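Local coordinates for DNA polymerase III, beta subunit (Thermotoga maritima, PDB 1VPK), which probably encircles DNA as a ring-shaped head-to-tail homodimer and tethers DNA polymerases and other proteins to it, which makes synthesis processive, at the interface of chains A and B. Residues are numbered along the deposited sequence; one frame, centred on the assembly and turned at random. Chains: chain A/B, DNA polymerase III, beta subunit.

The interface of chains A and B. Residues chain A 284, 310-314; chain B 116-119.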
# COMPACT_ATOMS: atom_id res chain seq x y z
N ILE A 284 20.36 -6.00 -6.25
CA ILE A 284 21.03 -5.99 -7.55
C ILE A 284 20.21 -6.69 -8.64
O ILE A 284 20.14 -6.21 -9.75
CB ILE A 284 22.48 -6.57 -7.49
CG1 ILE A 284 23.37 -5.62 -6.69
CG2 ILE A 284 23.07 -6.83 -8.93
CD1 ILE A 284 23.49 -4.24 -7.19
N TYR A 310 25.32 -1.49 -12.53
CA TYR A 310 25.24 -1.05 -11.16
C TYR A 310 26.21 -1.75 -10.21
O TYR A 310 26.74 -1.12 -9.27
CB TYR A 310 23.81 -1.19 -10.67
CG TYR A 310 22.92 -0.14 -11.24
CD1 TYR A 310 22.84 1.11 -10.66
CD2 TYR A 310 22.16 -0.40 -12.38
CE1 TYR A 310 22.00 2.09 -11.18
CE2 TYR A 310 21.32 0.56 -12.93
CZ TYR A 310 21.23 1.80 -12.33
OH TYR A 310 20.40 2.73 -12.89
N GLY A 311 26.45 -3.04 -10.43
CA GLY A 311 27.33 -3.77 -9.54
C GLY A 311 26.98 -5.22 -9.41
O GLY A 311 26.30 -5.77 -10.32
N GLU A 312 27.50 -5.82 -8.34
CA GLU A 312 27.39 -7.23 -7.99
C GLU A 312 27.11 -7.33 -6.47
O GLU A 312 27.41 -6.40 -5.72
CB GLU A 312 28.71 -7.97 -8.28
CG GLU A 312 29.05 -8.09 -9.78
CD GLU A 312 30.39 -7.46 -10.14
OE1 GLU A 312 31.38 -7.67 -9.39
OE2 GLU A 312 30.45 -6.75 -11.16
N VAL A 313 26.50 -8.43 -6.08
CA VAL A 313 26.34 -8.81 -4.69
C VAL A 313 26.63 -10.30 -4.57
O VAL A 313 26.26 -11.09 -5.43
CB VAL A 313 24.92 -8.50 -4.12
CG1 VAL A 313 23.84 -9.23 -4.90
CG2 VAL A 313 24.85 -8.82 -2.63
N VAL A 314 27.30 -10.66 -3.48
CA VAL A 314 27.50 -12.03 -3.09
C VAL A 314 27.11 -12.11 -1.64
O VAL A 314 27.54 -11.27 -0.83
CB VAL A 314 28.97 -12.47 -3.25
CG1 VAL A 314 29.14 -13.92 -2.75
CG2 VAL A 314 29.41 -12.27 -4.69
N VAL B 116 28.68 -9.06 0.54
CA VAL B 116 29.58 -8.11 -0.10
C VAL B 116 28.87 -7.59 -1.38
O VAL B 116 28.43 -8.37 -2.23
CB VAL B 116 30.98 -8.74 -0.42
CG1 VAL B 116 31.92 -7.69 -1.04
CG2 VAL B 116 31.61 -9.32 0.80
N PHE B 117 28.69 -6.28 -1.39
CA PHE B 117 28.22 -5.51 -2.52
C PHE B 117 29.46 -4.86 -3.18
O PHE B 117 30.35 -4.40 -2.49
CB PHE B 117 27.25 -4.43 -2.08
CG PHE B 117 25.85 -4.92 -1.75
CD1 PHE B 117 24.87 -5.01 -2.72
CD2 PHE B 117 25.50 -5.23 -0.42
CE1 PHE B 117 23.57 -5.42 -2.42
CE2 PHE B 117 24.19 -5.63 -0.10
CZ PHE B 117 23.23 -5.71 -1.09
N ARG B 118 29.49 -4.86 -4.52
CA ARG B 118 30.51 -4.16 -5.29
C ARG B 118 29.75 -3.22 -6.22
O ARG B 118 28.99 -3.66 -7.05
CB ARG B 118 31.35 -5.13 -6.07
CG ARG B 118 32.26 -5.92 -5.22
CD ARG B 118 33.04 -6.89 -6.09
NE ARG B 118 33.50 -8.11 -5.43
CZ ARG B 118 32.73 -9.03 -4.85
NH1 ARG B 118 31.39 -8.88 -4.72
NH2 ARG B 118 33.30 -10.11 -4.35
N ILE B 119 29.84 -1.91 -5.96
CA ILE B 119 29.01 -0.93 -6.65
C ILE B 119 29.93 -0.05 -7.51
O ILE B 119 30.87 0.52 -7.01
CB ILE B 119 28.22 -0.07 -5.62
CG1 ILE B 119 27.43 -0.96 -4.64
CG2 ILE B 119 27.29 0.87 -6.30
CD1 ILE B 119 26.35 -1.81 -5.30
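A:Glu312 and A:Val314 pair with B:Arg118 and B:Val116 edge to edge, an antiparallel strand-to-strand interface that carries a beta-sheet from one subunit into the next and helps close the head-to-tail dimeric ring. Each of these residues both gives and accepts a backbone hydrogen bond. A:Glu312 N reaches B:Arg118 O at 2.9 Å, and B:Arg118 N returns to A:Glu312 O at 2.9 Å. Further along, A:Val314 N to B:Val116 O measures 2.8 Å, as does B:Val116 N to A:Val314 O.

Between the two bonded pairs, A:Val313 and B:Phe117 turn their side chains to the same side of the joined sheet and lie alongside each other. Methyl CG2 of A:Val313, anti to its own backbone N, sits over the centre of one face of the phenyl ring, 3.7 Å from the centroid of B:Phe117. Towards the A:Gly311 end of the pairing, methyl CD1 of A:Ile284, in helix 271-285, lies 4.2 Å from B:Ile119 CD1, a looser apolar contact.

On the opposite side of the sheet, B:Arg118 runs extended from CG to NE and passes obliquely across A:Glu312, whose chain turns about its CB-CG bond (chi2 122°). The carboxylate OE1 of A:Glu312 lies 4.5 Å from B:Arg118 NE, too far for a salt bridge, though the opposite charges may still attract. At the last torsion (chi4 60°) the guanidinium turns back over the sheet towards A:Val314, where NH1 of B:Arg118 is 3.9 Å from methyl CG2, while B:Val116 CG1 lies over one guanidinium face towards its rim.

Strand 311-318 belongs to the C-terminal domain of chain A and strand 115-120 to the N-terminal domain of chain B; the two-fold symmetry repeats the junction across the ring.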